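Local atomic coordinates of GlcNAc Inducible Gene 2, GIG2 (Candida albicans, PDB entry 6AKZ), a protein that binds an iron(III) ion and, as a DUF1479-family member of the cupin clan, is probably an iron-dependent oxygenase. Residues L191-S196 and D352-V357; R273-L278 and P329-G334. All blocks are in the same frame, centred on the assembly; numbering follows the deposited sequence.

Contact 1 of 2, residues L191-S196 and D352-V357. With FE (Fe (III) ion), chain B.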
# COMPACT_ATOMS: atom_id res chain seq x y z
N LEU A 191 4.58 0.21 -14.26
CA LEU A 191 5.27 0.20 -12.97
C LEU A 191 5.08 1.51 -12.20
O LEU A 191 5.32 2.60 -12.75
CB LEU A 191 6.76 -0.12 -13.09
CG LEU A 191 7.48 -0.41 -11.79
CD1 LEU A 191 7.18 -1.89 -11.45
CD2 LEU A 191 8.97 -0.21 -11.96
N HIS A 192 4.68 1.40 -10.93
CA HIS A 192 4.41 2.57 -10.17
C HIS A 192 4.50 2.30 -8.66
O HIS A 192 4.47 1.15 -8.21
CB HIS A 192 2.91 3.01 -10.52
CG HIS A 192 1.87 2.02 -10.15
ND1 HIS A 192 1.53 0.93 -10.91
CD2 HIS A 192 1.06 1.97 -9.07
CE1 HIS A 192 0.61 0.22 -10.30
NE2 HIS A 192 0.29 0.85 -9.19
N LEU A 193 4.36 3.39 -7.92
CA LEU A 193 4.08 3.38 -6.52
C LEU A 193 2.65 4.02 -6.35
O LEU A 193 2.26 4.82 -7.08
CB LEU A 193 5.02 4.22 -5.71
CG LEU A 193 6.49 3.90 -5.70
CD1 LEU A 193 7.17 4.79 -4.70
CD2 LEU A 193 6.73 2.46 -5.38
N ASP A 194 1.89 3.54 -5.37
CA ASP A 194 0.62 4.12 -5.03
C ASP A 194 0.97 5.01 -3.78
O ASP A 194 2.09 5.36 -3.60
CB ASP A 194 -0.45 3.06 -4.75
CG ASP A 194 -0.84 2.33 -5.99
OD1 ASP A 194 -1.38 3.03 -6.84
OD2 ASP A 194 -0.56 1.15 -6.08
N SER A 195 -0.01 5.35 -2.95
CA SER A 195 0.24 6.15 -1.78
C SER A 195 0.89 7.52 -2.09
O SER A 195 1.70 8.00 -1.38
CB SER A 195 1.00 5.39 -0.70
OG SER A 195 0.31 4.24 -0.29
N SER A 196 0.43 8.06 -3.19
CA SER A 196 0.72 9.39 -3.72
C SER A 196 1.70 9.54 -4.85
O SER A 196 2.63 8.79 -4.96
CB SER A 196 1.13 10.39 -2.62
OG SER A 196 2.47 10.26 -2.28
N ASP A 352 5.45 1.10 -0.29
CA ASP A 352 6.53 1.70 -1.09
C ASP A 352 7.13 0.75 -2.11
O ASP A 352 8.24 1.03 -2.63
CB ASP A 352 7.62 2.27 -0.20
CG ASP A 352 7.30 3.66 0.39
OD1 ASP A 352 6.25 4.28 0.00
OD2 ASP A 352 8.04 4.04 1.36
N LEU A 353 6.50 -0.42 -2.38
CA LEU A 353 7.10 -1.34 -3.32
C LEU A 353 6.62 -1.08 -4.77
O LEU A 353 5.39 -0.97 -5.06
CB LEU A 353 6.77 -2.78 -2.93
CG LEU A 353 7.79 -3.75 -3.43
CD1 LEU A 353 9.08 -3.61 -2.62
CD2 LEU A 353 7.35 -5.21 -3.38
N PRO A 354 7.56 -0.87 -5.68
CA PRO A 354 7.14 -0.76 -7.08
C PRO A 354 6.45 -2.04 -7.54
O PRO A 354 6.97 -3.13 -7.29
CB PRO A 354 8.47 -0.55 -7.80
CG PRO A 354 9.47 -0.13 -6.76
CD PRO A 354 9.02 -0.73 -5.52
N HIS A 355 5.35 -1.89 -8.29
CA HIS A 355 4.62 -3.02 -8.74
C HIS A 355 3.85 -2.63 -9.99
O HIS A 355 3.70 -1.43 -10.32
CB HIS A 355 3.71 -3.54 -7.64
CG HIS A 355 2.70 -2.52 -7.23
ND1 HIS A 355 3.03 -1.46 -6.44
CD2 HIS A 355 1.41 -2.34 -7.59
CE1 HIS A 355 1.97 -0.68 -6.28
NE2 HIS A 355 0.98 -1.20 -6.97
N GLU A 356 3.42 -3.64 -10.70
CA GLU A 356 2.46 -3.46 -11.86
C GLU A 356 1.76 -4.79 -12.07
O GLU A 356 2.15 -5.80 -11.51
CB GLU A 356 3.25 -3.13 -13.14
CG GLU A 356 4.35 -4.10 -13.45
CD GLU A 356 5.16 -3.84 -14.74
OE1 GLU A 356 5.01 -2.77 -15.36
OE2 GLU A 356 5.95 -4.76 -15.13
N VAL A 357 0.68 -4.77 -12.84
CA VAL A 357 -0.01 -6.04 -13.23
C VAL A 357 0.54 -6.52 -14.54
O VAL A 357 1.14 -5.77 -15.31
CB VAL A 357 -1.53 -5.96 -13.34
CG1 VAL A 357 -2.15 -6.13 -11.95
CG2 VAL A 357 -1.95 -4.72 -14.07
FE FE B . -0.86 -0.13 -7.67
O HOH W 1 6.30 -0.63 -16.58
O HOH W 2 3.47 1.05 -4.07
O HOH W 3 -2.66 1.01 -8.24
O HOH W 4 -2.20 -1.13 -6.45
O HOH W 5 -1.60 -1.65 -9.05

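Contact 2 of 2, residues R273-L278 and P329-G334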
# COMPACT_ATOMS: atom_id res chain seq x y z
N ARG A 273 3.32 -8.18 -10.71
CA ARG A 273 4.76 -8.09 -10.84
C ARG A 273 5.24 -7.05 -9.79
O ARG A 273 4.60 -6.08 -9.55
CB ARG A 273 5.17 -7.69 -12.24
CG ARG A 273 4.68 -8.70 -13.24
CD ARG A 273 4.82 -8.29 -14.66
NE ARG A 273 6.04 -7.65 -15.05
CZ ARG A 273 7.15 -8.26 -15.37
NH1 ARG A 273 7.28 -9.59 -15.26
NH2 ARG A 273 8.16 -7.56 -15.76
N VAL A 274 6.38 -7.35 -9.20
CA VAL A 274 6.93 -6.51 -8.18
C VAL A 274 8.44 -6.34 -8.37
O VAL A 274 9.06 -7.14 -9.08
CB VAL A 274 6.74 -7.19 -6.78
CG1 VAL A 274 5.28 -7.25 -6.41
CG2 VAL A 274 7.30 -8.62 -6.73
N LEU A 275 9.00 -5.36 -7.72
CA LEU A 275 10.45 -5.19 -7.61
C LEU A 275 10.75 -5.48 -6.16
O LEU A 275 10.67 -4.59 -5.32
CB LEU A 275 10.84 -3.76 -7.97
CG LEU A 275 12.20 -3.60 -8.57
CD1 LEU A 275 12.42 -2.12 -8.89
CD2 LEU A 275 13.20 -4.11 -7.61
N PRO A 276 11.21 -6.71 -5.85
CA PRO A 276 11.27 -7.14 -4.49
C PRO A 276 12.53 -6.68 -3.75
O PRO A 276 13.37 -7.48 -3.25
CB PRO A 276 11.12 -8.68 -4.63
CG PRO A 276 11.93 -8.95 -5.87
CD PRO A 276 11.42 -7.85 -6.79
N SER A 277 12.77 -5.37 -3.76
CA SER A 277 13.90 -4.85 -3.05
C SER A 277 13.47 -3.46 -2.50
O SER A 277 13.55 -2.45 -3.19
CB SER A 277 15.10 -4.70 -4.00
OG SER A 277 16.26 -4.14 -3.33
N LEU A 278 13.10 -3.40 -1.23
CA LEU A 278 12.37 -2.24 -0.74
C LEU A 278 13.29 -1.03 -0.54
O LEU A 278 13.00 0.07 -1.03
CB LEU A 278 11.59 -2.63 0.54
CG LEU A 278 10.79 -1.58 1.24
CD1 LEU A 278 9.77 -0.97 0.31
CD2 LEU A 278 10.07 -2.29 2.43
N PRO A 329 15.09 4.06 -15.13
CA PRO A 329 15.51 2.83 -15.87
C PRO A 329 16.30 1.77 -15.11
O PRO A 329 16.23 0.60 -15.48
CB PRO A 329 16.38 3.37 -17.01
CG PRO A 329 16.96 4.63 -16.40
CD PRO A 329 15.85 5.23 -15.58
N HIS A 330 16.99 2.13 -14.04
CA HIS A 330 17.74 1.21 -13.26
C HIS A 330 16.83 0.26 -12.49
O HIS A 330 17.29 -0.74 -12.02
CB HIS A 330 18.64 1.90 -12.24
CG HIS A 330 19.69 2.79 -12.85
ND1 HIS A 330 19.41 4.08 -13.27
CD2 HIS A 330 21.01 2.60 -13.06
CE1 HIS A 330 20.51 4.63 -13.74
NE2 HIS A 330 21.49 3.77 -13.63
N LEU A 331 15.56 0.62 -12.33
CA LEU A 331 14.62 -0.27 -11.66
C LEU A 331 14.21 -1.47 -12.51
O LEU A 331 13.84 -2.50 -11.96
CB LEU A 331 13.37 0.50 -11.19
CG LEU A 331 13.59 1.64 -10.21
CD1 LEU A 331 12.22 2.25 -9.92
CD2 LEU A 331 14.34 1.26 -8.92
N HIS A 332 14.24 -1.34 -13.83
CA HIS A 332 13.57 -2.29 -14.65
C HIS A 332 14.14 -3.70 -14.58
O HIS A 332 13.40 -4.64 -14.61
CB HIS A 332 13.42 -1.75 -16.04
CG HIS A 332 12.53 -0.53 -16.07
ND1 HIS A 332 11.83 -0.12 -17.19
CD2 HIS A 332 12.21 0.37 -15.10
CE1 HIS A 332 11.14 0.97 -16.91
NE2 HIS A 332 11.35 1.28 -15.65
N GLN A 333 15.43 -3.82 -14.33
CA GLN A 333 16.09 -5.10 -14.29
C GLN A 333 15.56 -5.98 -13.14
O GLN A 333 15.61 -7.20 -13.19
CB GLN A 333 17.56 -4.83 -14.01
CG GLN A 333 18.38 -6.09 -13.98
CD GLN A 333 19.87 -5.84 -13.91
OE1 GLN A 333 20.36 -4.87 -13.31
NE2 GLN A 333 20.60 -6.73 -14.52
N GLY A 334 15.07 -5.31 -12.12
CA GLY A 334 14.60 -5.94 -10.93
C GLY A 334 13.19 -6.47 -10.87
O GLY A 334 12.79 -7.04 -9.82

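Contact 1 of 2, residues L191-S196 and D352-V357
H192, D194 and H355 form the facial iron triad of this protein, two histidines and one carboxylate, and the contact brings the third ligand to the first two. Strands 192-193 and 355-357 meet here in a single antiparallel bridge, with H192 and H355 as a hydrogen-bonded pair: H192 N donates to H355 O at 3.1 Å, and H355 N returns a bond to H192 O at 3.2 Å. From this shared rung both imidazoles reach the same metal. H192 NE2 lies 2.1 Å from the iron and H355 NE2 2.2 Å from it, while their ring planes stand obliquely, 62° apart. D194 completes the set through one branch of its carboxylate, OD2 at 2.1 Å from the iron. The H-x-D plus distant H pattern is well known from non-haem iron oxygenases with a cupin-type core; three waters take the other coordination sites, as expected where substrate or cosubstrate might enter.

A second shell of hydrogen bonds surrounds these ligands. H355 ND1 gives a nearly straight hydrogen bond (171°) to L353 O, 2.8 Å away and close to the ring plane, which, together with the iron bond at NE2, holds the rotation of the imidazole. H192 ND1 is bonded in its turn to P190 O. D194 OD1 accepts from an iron-bound water and from Q321, and Q257 donates to OD2. Another water joins D194 N to L353 O. On the side of the bridge away from the metal, P354 is flanked by two leucines: L193 CD2 touches the proline CD at 3.9 Å, whereas L191 CG stands anti to the backbone N (chi1 -168°), alongside P354, with CD1 4.1 Å from P354 CB.

Contact 2 of 2, residues R273-L278 and P329-G334
L275 and G334 bring the two backbones to a CA-CA distance of 5.4 Å without a strand pairing between them: residues 273-278 leave a strand and turn at P276, while 329-334 coil through two separate i to i+3 bonds, H332 N to P329 O and G334 N to L331 O. The turn on the first side is an inverse gamma turn centred on P276 and closed by S277 N donating to L275 O at 2.7 Å.

L275 carries most of the contact. Its CG lies anti to the backbone N (chi1 -150°), and the two methyls beyond it divide the opposing coil between them. CD1 meets L331, lying 3.6 Å from its CB and 3.4 Å from its carbonyl O, with the two leucine side chains crossing at about a right angle. CD2 instead packs against the carbonyl group of G334, whose O is 3.7 Å away. P276 CD also lies 3.4 Å from G334 O, a carbon-oxygen contact on the proline ring.

Helix 278-287, with S277 at its N-cap position, supplies further cover: Y284 and I285 touch L331, and S281 touches L275, which F50 of helix 32-56 also meets. The contact lies at the corner of a small antiparallel sheet, where the chain departs from strand 272-274 beside the approach to its neighbour, strand 336-337.

How the contacts relate
From the N terminus, the chain first passes residues 191-196, then 273-278, then 329-334, and finally 352-357. Contact 1 therefore closes the long outer loop, and contact 2 closes a shorter one nested wholly within it; the two do not cross. They join through the three-stranded sheet, in which strand 272-274 runs between 336-337 and 355-357. Two links bridge them directly: the salt bridge from R273 NE to E356 OE2, and a probable backbone hydrogen bond from L275 N to P354 O. The strand bearing the last iron ligand is thereby coupled to the corner packed against helices 278-287 and 32-56.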